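Local coordinates for protein Dye type peroxidase A (Streptomyces lividans 1326, PDB 6GZW) that probably uses a bound haem and hydrogen peroxide to oxidise dyes and other substrates, as other dye-decolourising peroxidases do, at residues Pro108-Phe112 and Gly332-Val336; Asn123-Trp127 and Ser355-Val360; Ile199-Glu203 and Met215-Tyr220. Numbering follows the deposited sequence.

Contact 1: residues Pro108-Phe112 and Gly332-Val336; sequences PLPDF and GFVPV. With HEM (protoporphyrin IX containing Fe), chain C.
An extended loop lies against the first turn of helix 333-343, on the side away from the haem. The loop segment P108-F112 has no regular secondary structure. P108, L109 and P110 have polyproline-like backbone angles. G332 is the N-cap, and F333-V336 are helical. The backbones are closest at L109 and V334, with CA atoms 7.1 Å apart. L109 comes first in the contact, in the mt rotamer. Its CD2 lies 3.6 Å from CG2 of V334 and 4.2 Å from CD2 of F333. CG of P110 packs 3.8 Å from CG1 of V334. F112 turns back to the helix with chi1 m, and its CE2 is 3.9 Å from CE2 of F333. The edge of the F112 ring also meets the V334 carbonyl, with CE1 4.1 Å from O. The t rotamer of F333 brings its CD1 within 3.5 Å of CBC, the terminal carbon of one haem vinyl group. One turn on, V336 CG1 is 3.8 Å from haem CAC. The haem iron carries water 1, with FE to O 2.0 Å. The loop comes from the N-terminal Dyp-type peroxidase region and the helix from the C-terminal one, joining the two halves. The side chains that meet are apolar and the segments share no hydrogen bond, consistent with hydrophobic packing that F333 links to the haem rim.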
loop_
_atom_site.group_PDB
_atom_site.type_symbol
_atom_site.label_atom_id
_atom_site.label_comp_id
_atom_site.label_asym_id
_atom_site.label_seq_id
_atom_site.Cartn_x
_atom_site.Cartn_y
_atom_site.Cartn_z
ATOM N N PRO A 108 22.687 -9.965 -20.049
ATOM C CA PRO A 108 22.569 -8.838 -19.102
ATOM C C PRO A 108 22.303 -7.499 -19.779
ATOM O O PRO A 108 22.850 -7.217 -20.843
ATOM C CB PRO A 108 23.925 -8.814 -18.386
ATOM C CG PRO A 108 24.802 -9.784 -19.122
ATOM C CD PRO A 108 23.890 -10.762 -19.784
ATOM N N LEU A 109 21.483 -6.664 -19.142
ATOM C CA LEU A 109 21.215 -5.326 -19.645
ATOM C C LEU A 109 22.510 -4.529 -19.636
ATOM O O LEU A 109 23.410 -4.842 -18.852
ATOM C CB LEU A 109 20.154 -4.619 -18.774
ATOM C CG LEU A 109 18.766 -5.275 -18.698
ATOM C CD1 LEU A 109 17.888 -4.718 -17.564
ATOM C CD2 LEU A 109 18.039 -5.163 -20.014
ATOM N N PRO A 110 22.617 -3.490 -20.498
ATOM C CA PRO A 110 23.777 -2.598 -20.398
ATOM C C PRO A 110 23.947 -1.987 -19.007
ATOM O O PRO A 110 22.973 -1.825 -18.265
ATOM C CB PRO A 110 23.463 -1.496 -21.414
ATOM C CG PRO A 110 22.538 -2.140 -22.399
ATOM C CD PRO A 110 21.717 -3.112 -21.606
ATOM N N ASP A 111 25.181 -1.667 -18.648
ATOM C CA ASP A 111 25.428 -0.835 -17.497
ATOM C C ASP A 111 25.284 0.590 -17.988
ATOM O O ASP A 111 26.218 1.156 -18.537
ATOM C CB ASP A 111 26.811 -1.118 -16.886
ATOM C CG ASP A 111 26.918 -2.540 -16.341
ATOM O OD1 ASP A 111 26.268 -2.861 -15.318
ATOM O OD2 ASP A 111 27.633 -3.363 -16.953
ATOM N N PHE A 112 24.085 1.160 -17.848
ATOM C CA PHE A 112 23.821 2.526 -18.312
ATOM C C PHE A 112 24.548 3.520 -17.436
ATOM O O PHE A 112 24.661 3.303 -16.227
ATOM C CB PHE A 112 22.321 2.834 -18.311
ATOM C CG PHE A 112 21.516 1.900 -19.153
ATOM C CD1 PHE A 112 21.416 2.091 -20.526
ATOM C CD2 PHE A 112 20.876 0.797 -18.586
ATOM C CE1 PHE A 112 20.663 1.216 -21.306
ATOM C CE2 PHE A 112 20.116 -0.061 -19.360
ATOM C CZ PHE A 112 20.030 0.142 -20.735
ATOM N N GLY A 332 13.099 -3.236 -27.499
ATOM C CA GLY A 332 12.161 -2.567 -26.587
ATOM C C GLY A 332 12.937 -1.725 -25.606
ATOM O O GLY A 332 13.537 -0.719 -25.965
ATOM N N PHE A 333 12.952 -2.160 -24.347
ATOM C CA PHE A 333 13.613 -1.420 -23.267
ATOM C C PHE A 333 15.027 -0.955 -23.573
ATOM O O PHE A 333 15.356 0.209 -23.345
ATOM C CB PHE A 333 13.616 -2.236 -21.972
ATOM C CG PHE A 333 14.327 -1.551 -20.832
ATOM C CD1 PHE A 333 13.656 -0.596 -20.084
ATOM C CD2 PHE A 333 15.652 -1.802 -20.541
ATOM C CE1 PHE A 333 14.311 0.062 -19.040
ATOM C CE2 PHE A 333 16.322 -1.129 -19.530
ATOM C CZ PHE A 333 15.640 -0.199 -18.767
ATOM N N VAL A 334 15.860 -1.852 -24.118
ATOM C CA VAL A 334 17.291 -1.580 -24.186
ATOM C C VAL A 334 17.629 -0.359 -25.073
ATOM O O VAL A 334 18.242 0.580 -24.592
ATOM C CB VAL A 334 18.100 -2.838 -24.544
ATOM C CG1 VAL A 334 19.576 -2.493 -24.771
ATOM C CG2 VAL A 334 17.967 -3.843 -23.413
ATOM N N PRO A 335 17.211 -0.376 -26.344
ATOM C CA PRO A 335 17.536 0.802 -27.191
ATOM C C PRO A 335 16.881 2.109 -26.749
ATOM O O PRO A 335 17.485 3.168 -26.884
ATOM C CB PRO A 335 17.071 0.378 -28.591
ATOM C CG PRO A 335 16.098 -0.731 -28.365
ATOM C CD PRO A 335 16.555 -1.440 -27.114
ATOM N N VAL A 336 15.692 2.041 -26.162
ATOM C CA VAL A 336 15.020 3.239 -25.685
ATOM C C VAL A 336 15.802 3.768 -24.484
ATOM O O VAL A 336 16.123 4.953 -24.434
ATOM C CB VAL A 336 13.538 2.987 -25.362
ATOM C CG1 VAL A 336 12.904 4.227 -24.759
ATOM C CG2 VAL A 336 12.780 2.551 -26.618
HETATM C CHA HEM C . 5.546 7.619 -22.146
HETATM C CHB HEM C . 6.563 9.046 -17.633
HETATM C CHC HEM C . 10.279 5.920 -17.552
HETATM C CHD HEM C . 9.252 4.511 -22.037
HETATM C C1A HEM C . 5.499 8.274 -20.942
HETATM C C2A HEM C . 4.581 9.317 -20.625
HETATM C C3A HEM C . 4.879 9.709 -19.361
HETATM C C4A HEM C . 5.982 8.919 -18.898
HETATM C CMA HEM C . 4.186 10.763 -18.532
HETATM C CAA HEM C . 3.493 9.896 -21.520
HETATM C CBA HEM C . 2.119 9.247 -21.450
HETATM C CGA HEM C . 2.134 7.869 -22.022
HETATM O O1A HEM C . 2.036 7.648 -23.259
HETATM O O2A HEM C . 2.272 6.878 -21.248
HETATM C C1B HEM C . 7.667 8.286 -17.207
HETATM C C2B HEM C . 8.234 8.358 -15.901
HETATM C C3B HEM C . 9.285 7.498 -15.843
HETATM C C4B HEM C . 9.343 6.859 -17.194
HETATM C CMB HEM C . 7.776 9.269 -14.803
HETATM C CAB HEM C . 10.149 7.131 -14.701
HETATM C CBB HEM C . 9.784 7.218 -13.434
HETATM C C1C HEM C . 10.367 5.292 -18.775
HETATM C C2C HEM C . 11.348 4.325 -19.118
HETATM C C3C HEM C . 11.062 3.934 -20.414
HETATM C C4C HEM C . 9.880 4.648 -20.827
HETATM C CMC HEM C . 12.492 3.841 -18.282
HETATM C CAC HEM C . 11.786 3.000 -21.309
HETATM C CBC HEM C . 13.076 2.637 -21.240
HETATM C C1D HEM C . 8.099 5.239 -22.360
HETATM C C2D HEM C . 7.424 5.001 -23.649
HETATM C C3D HEM C . 6.391 5.864 -23.693
HETATM C C4D HEM C . 6.456 6.621 -22.409
HETATM C CMD HEM C . 7.791 3.963 -24.706
HETATM C CAD HEM C . 5.398 6.004 -24.836
HETATM C CBD HEM C . 5.924 6.908 -25.955
HETATM C CGD HEM C . 4.948 6.961 -27.089
HETATM O O1D HEM C . 4.098 7.893 -27.160
HETATM O O2D HEM C . 4.973 6.056 -27.948
HETATM N NA HEM C . 6.418 8.103 -19.917
HETATM N NB HEM C . 8.373 7.410 -17.932
HETATM N NC HEM C . 9.534 5.521 -19.819
HETATM N ND HEM C . 7.555 6.270 -21.690
HETATM FE FE HEM C . 7.964 6.845 -19.889
HETATM O O HOH W 1 6.833 5.405 -19.128
#

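Contact 2: residues Asn123-Trp127 and Ser355-Val360; sequences NGDLW and SGLFAV
W127 and F358 form a slid-apart, near-parallel aromatic pair from strands that are not neighbours in the sheet. The W127 five-membered ring and F358 ring barely overlap (planes at 7°, centroids 4.4 Å apart). CB of W127 makes a CH-pi contact 3.4 Å over the F358 centroid. S355-V360 is all strand; N123-D125 is loop, leading into strand at L126-W127. CA atoms are 4.3 Å apart for N123 and G356, 7.0 Å for W127 and F358. W127 is t and F358 m. W127 CD1 is 3.5 Å from F358 CE2, and W127 CZ3 is 4.0 Å from V360 CG2. G356 leaves room for the F358 ring. N123, with phi 62°, donates its N to S355 O (2.8 Å). N123 ND2 donates to water 2 (3.0 Å) and water 3 (2.7 Å), which reach S355 OG (2.7 Å) and L357 N (2.8 Å) respectively. S355 OG also bonds R224 NH1. Strand 83-89 lies between strands 126-132 and 350-360, and V221 and V223 of strand 219-228 pack on W127.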
loop_
_atom_site.group_PDB
_atom_site.type_symbol
_atom_site.label_atom_id
_atom_site.label_comp_id
_atom_site.label_asym_id
_atom_site.label_seq_id
_atom_site.Cartn_x
_atom_site.Cartn_y
_atom_site.Cartn_z
ATOM N N ASN A 123 17.813 -8.373 -10.002
ATOM C CA ASN A 123 17.991 -9.715 -10.613
ATOM C C ASN A 123 17.363 -10.797 -9.750
ATOM O O ASN A 123 16.355 -10.540 -9.105
ATOM C CB ASN A 123 19.481 -9.935 -10.927
ATOM C CG ASN A 123 20.073 -8.754 -11.655
ATOM O OD1 ASN A 123 21.016 -8.081 -11.174
ATOM N ND2 ASN A 123 19.484 -8.444 -12.789
ATOM N N GLY A 124 17.925 -12.009 -9.756
ATOM C CA GLY A 124 17.323 -13.140 -9.046
ATOM C C GLY A 124 17.082 -14.300 -9.967
ATOM O O GLY A 124 16.919 -14.123 -11.169
ATOM N N ASP A 125 17.040 -15.506 -9.390
ATOM C CA ASP A 125 16.719 -16.691 -10.194
ATOM C C ASP A 125 15.290 -16.695 -10.705
ATOM O O ASP A 125 15.047 -17.107 -11.866
ATOM C CB ASP A 125 16.951 -17.983 -9.398
ATOM C CG ASP A 125 18.432 -18.225 -9.013
ATOM O OD1 ASP A 125 19.368 -17.763 -9.738
ATOM O OD2 ASP A 125 18.640 -18.885 -7.944
ATOM N N LEU A 126 14.342 -16.262 -9.855
ATOM C CA LEU A 126 12.914 -16.369 -10.135
ATOM C C LEU A 126 12.216 -15.073 -9.774
ATOM O O LEU A 126 12.570 -14.453 -8.765
ATOM C CB LEU A 126 12.284 -17.493 -9.320
ATOM C CG LEU A 126 12.725 -18.911 -9.684
ATOM C CD1 LEU A 126 12.345 -19.866 -8.573
ATOM C CD2 LEU A 126 12.125 -19.339 -11.022
ATOM N N TRP A 127 11.212 -14.699 -10.550
ATOM C CA TRP A 127 10.426 -13.487 -10.258
ATOM C C TRP A 127 8.957 -13.827 -10.224
ATOM O O TRP A 127 8.481 -14.611 -11.031
ATOM C CB TRP A 127 10.712 -12.476 -11.355
ATOM C CG TRP A 127 9.976 -11.167 -11.305
ATOM C CD1 TRP A 127 10.210 -10.093 -10.464
ATOM C CD2 TRP A 127 8.902 -10.779 -12.167
ATOM N NE1 TRP A 127 9.358 -9.071 -10.785
ATOM C CE2 TRP A 127 8.547 -9.456 -11.822
ATOM C CE3 TRP A 127 8.227 -11.410 -13.228
ATOM C CZ2 TRP A 127 7.525 -8.751 -12.494
ATOM C CZ3 TRP A 127 7.191 -10.717 -13.888
ATOM C CH2 TRP A 127 6.867 -9.395 -13.534
ATOM N N SER A 355 16.977 -3.304 -10.753
ATOM C CA SER A 355 16.663 -3.775 -12.090
ATOM C C SER A 355 16.473 -5.279 -12.099
ATOM O O SER A 355 17.074 -5.970 -11.320
ATOM C CB SER A 355 17.812 -3.456 -13.025
ATOM O OG SER A 355 17.508 -3.879 -14.346
ATOM N N GLY A 356 15.666 -5.774 -13.017
ATOM C CA GLY A 356 15.539 -7.236 -13.212
ATOM C C GLY A 356 15.092 -7.458 -14.644
ATOM O O GLY A 356 14.362 -6.651 -15.194
ATOM N N LEU A 357 15.595 -8.527 -15.249
ATOM C CA LEU A 357 15.208 -8.959 -16.581
ATOM C C LEU A 357 14.804 -10.422 -16.488
ATOM O O LEU A 357 15.636 -11.250 -16.096
ATOM C CB LEU A 357 16.370 -8.785 -17.568
ATOM C CG LEU A 357 16.315 -9.501 -18.910
ATOM C CD1 LEU A 357 15.092 -9.105 -19.701
ATOM C CD2 LEU A 357 17.592 -9.231 -19.696
ATOM N N PHE A 358 13.525 -10.737 -16.754
ATOM C CA PHE A 358 13.031 -12.113 -16.594
ATOM C C PHE A 358 12.312 -12.639 -17.835
ATOM O O PHE A 358 11.649 -11.873 -18.553
ATOM C CB PHE A 358 12.150 -12.228 -15.345
ATOM C CG PHE A 358 12.784 -11.655 -14.097
ATOM C CD1 PHE A 358 13.763 -12.349 -13.395
ATOM C CD2 PHE A 358 12.413 -10.397 -13.639
ATOM C CE1 PHE A 358 14.340 -11.810 -12.261
ATOM C CE2 PHE A 358 12.992 -9.852 -12.496
ATOM C CZ PHE A 358 13.957 -10.553 -11.795
ATOM N N ALA A 359 12.475 -13.947 -18.073
ATOM C CA ALA A 359 11.778 -14.659 -19.133
ATOM C C ALA A 359 10.472 -15.208 -18.591
ATOM O O ALA A 359 10.479 -16.122 -17.746
ATOM C CB ALA A 359 12.635 -15.801 -19.654
ATOM N N VAL A 360 9.359 -14.705 -19.092
ATOM C CA VAL A 360 8.041 -15.035 -18.584
ATOM C C VAL A 360 7.379 -15.902 -19.663
ATOM O O VAL A 360 6.932 -15.382 -20.695
ATOM C CB VAL A 360 7.263 -13.739 -18.290
ATOM C CG1 VAL A 360 5.801 -13.983 -17.990
ATOM C CG2 VAL A 360 7.917 -12.982 -17.125
HETATM O O HOH W 2 18.928 -6.206 -14.657
HETATM O O HOH W 3 17.614 -9.998 -14.022
#

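Contact 3: residues Ile199-Glu203 and Met215-Tyr220; sequences IFVPE and MANGSY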
loop_
_atom_site.group_PDB
_atom_site.type_symbol
_atom_site.label_atom_id
_atom_site.label_comp_id
_atom_site.label_asym_id
_atom_site.label_seq_id
_atom_site.Cartn_x
_atom_site.Cartn_y
_atom_site.Cartn_z
ATOM N N ILE A 199 5.191 -7.704 -28.526
ATOM C CA ILE A 199 5.088 -8.049 -27.119
ATOM C C ILE A 199 5.341 -9.536 -26.827
ATOM O O ILE A 199 5.888 -9.839 -25.778
ATOM C CB ILE A 199 3.713 -7.596 -26.595
ATOM C CG1 ILE A 199 3.477 -6.088 -26.865
ATOM C CG2 ILE A 199 3.541 -7.893 -25.098
ATOM C CD1 ILE A 199 4.624 -5.195 -26.461
ATOM N N PHE A 200 4.989 -10.452 -27.738
ATOM C CA PHE A 200 5.076 -11.890 -27.430
ATOM C C PHE A 200 5.994 -12.666 -28.358
ATOM O O PHE A 200 6.068 -12.393 -29.572
ATOM C CB PHE A 200 3.692 -12.525 -27.479
ATOM C CG PHE A 200 2.757 -12.041 -26.401
ATOM C CD1 PHE A 200 2.991 -12.343 -25.063
ATOM C CD2 PHE A 200 1.602 -11.331 -26.723
ATOM C CE1 PHE A 200 2.117 -11.899 -24.066
ATOM C CE2 PHE A 200 0.735 -10.885 -25.740
ATOM C CZ PHE A 200 0.981 -11.180 -24.407
ATOM N N VAL A 201 6.682 -13.642 -27.774
ATOM C CA VAL A 201 7.476 -14.600 -28.520
ATOM C C VAL A 201 6.457 -15.415 -29.325
ATOM O O VAL A 201 5.406 -15.770 -28.794
ATOM C CB VAL A 201 8.298 -15.518 -27.574
ATOM C CG1 VAL A 201 9.045 -16.620 -28.338
ATOM C CG2 VAL A 201 9.332 -14.723 -26.792
ATOM N N PRO A 202 6.723 -15.666 -30.628
ATOM C CA PRO A 202 5.737 -16.377 -31.459
ATOM C C PRO A 202 5.473 -17.846 -31.050
ATOM O O PRO A 202 6.272 -18.430 -30.309
ATOM C CB PRO A 202 6.334 -16.310 -32.884
ATOM C CG PRO A 202 7.714 -15.816 -32.753
ATOM C CD PRO A 202 7.889 -15.199 -31.396
ATOM N N GLU A 203 4.349 -18.403 -31.519
ATOM C CA GLU A 203 3.992 -19.812 -31.266
ATOM C C GLU A 203 5.066 -20.763 -31.757
ATOM O O GLU A 203 5.304 -21.780 -31.108
ATOM C CB GLU A 203 2.664 -20.196 -31.930
ATOM C CG GLU A 203 1.426 -19.637 -31.254
ATOM C CD GLU A 203 0.141 -20.023 -31.963
ATOM O OE1 GLU A 203 -0.780 -19.185 -32.018
ATOM O OE2 GLU A 203 0.047 -21.160 -32.469
ATOM N N MET A 215 9.882 -20.864 -24.464
ATOM C CA MET A 215 9.355 -19.499 -24.348
ATOM C C MET A 215 8.187 -19.123 -25.273
ATOM O O MET A 215 7.755 -17.962 -25.283
ATOM C CB MET A 215 10.497 -18.485 -24.479
ATOM C CG MET A 215 11.185 -18.158 -23.161
ATOM S SD MET A 215 10.114 -17.380 -21.937
ATOM C CE MET A 215 9.800 -15.805 -22.745
ATOM N N ALA A 216 7.678 -20.082 -26.050
ATOM C CA ALA A 216 6.553 -19.832 -26.961
ATOM C C ALA A 216 5.353 -19.134 -26.305
ATOM O O ALA A 216 4.926 -19.536 -25.226
ATOM C CB ALA A 216 6.119 -21.128 -27.637
ATOM N N ASN A 217 4.883 -18.043 -26.921
ATOM C CA ASN A 217 3.819 -17.195 -26.375
ATOM C C ASN A 217 4.190 -16.455 -25.066
ATOM O O ASN A 217 3.317 -15.897 -24.419
ATOM C CB ASN A 217 2.539 -17.989 -26.205
ATOM C CG ASN A 217 2.165 -18.735 -27.470
ATOM O OD1 ASN A 217 2.177 -18.145 -28.553
ATOM N ND2 ASN A 217 1.879 -20.034 -27.356
ATOM N N GLY A 218 5.459 -16.469 -24.705
ATOM C CA GLY A 218 5.956 -15.740 -23.542
ATOM C C GLY A 218 6.336 -14.309 -23.853
ATOM O O GLY A 218 6.170 -13.825 -24.983
ATOM N N SER A 219 6.831 -13.605 -22.845
ATOM C CA SER A 219 7.315 -12.227 -23.021
ATOM C C SER A 219 8.492 -12.003 -22.090
ATOM O O SER A 219 8.641 -12.744 -21.120
ATOM C CB SER A 219 6.202 -11.232 -22.739
ATOM O OG SER A 219 6.588 -9.912 -23.102
ATOM N N TYR A 220 9.324 -11.003 -22.384
ATOM C CA TYR A 220 10.456 -10.628 -21.538
ATOM C C TYR A 220 10.027 -9.373 -20.762
ATOM O O TYR A 220 9.563 -8.408 -21.356
ATOM C CB TYR A 220 11.745 -10.392 -22.340
ATOM C CG TYR A 220 12.201 -11.701 -22.920
ATOM C CD1 TYR A 220 12.964 -12.584 -22.159
ATOM C CD2 TYR A 220 11.786 -12.101 -24.167
ATOM C CE1 TYR A 220 13.311 -13.830 -22.641
ATOM C CE2 TYR A 220 12.144 -13.353 -24.666
ATOM C CZ TYR A 220 12.905 -14.196 -23.895
ATOM O OH TYR A 220 13.281 -15.431 -24.336
HETATM O O HOH W 4 2.198 -15.370 -29.140
#
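A type II beta turn, M215-G218, leads into strand 219-228, and the residues leaving helix 195-199 pack and hydrogen-bond against it. The turn is closed by G218 N donating to M215 O at 2.8 Å. N217 takes the third position with positive phi (65°). F200 is the first residue to leave the helix, and V201 then pairs with the turn. V201 N donates to G218 O at 2.8 Å, nearly straight. G218 O also receives a CA-H contact from F200 CA at 3.3 Å. In return N217 N gives V201 O a weak bond of 3.0 Å. Water 4 joins the same region, donating to V201 O at 3.3 Å and to N217 OD1 at 2.8 Å. The last carbonyl of the helix, I199 O, accepts from S219 OG at 2.8 Å. Partners beyond the segments satisfy other groups. S219 pairs with V360 and Y220 with Q326 through backbone hydrogen bonds, so the strand start is already paired. N217 O bonds H18 ND1, and E203 makes a salt bridge to K17. H18 also stacks on F200. S219 has two conformers, and the bond to I199 belongs to the one given. V201 is the apolar centre of the contact. Its CG2 lies 4.2 Å from M215 CE and 3.8 Å from Y220 CE2.

How the contacts relate
All three contacts are largely buried, but P202 and E203 (contact 3) and N123 (contact 2) reach the surface. Contact 2 is nearest the chain centre. Contacts 2 and 3 share a sheet, in which strands 350-360 and 219-228 are neighbours. They touch through V360 O and S219 N, 2.8 Å apart in a probable hydrogen bond. Contacts 1 and 2 meet where L109 CD1 packs 3.3 Å from S355 OG. Contacts 1 and 3 do not touch. Contact 1, beside the haem, is apolar. Contact 2 combines a near-parallel aromatic pair with one backbone hydrogen bond and bridging waters. Contact 3, at a strand start, relies on hydrogen bonds to main-chain carbonyls, one weak and one from a serine hydroxyl, around V201.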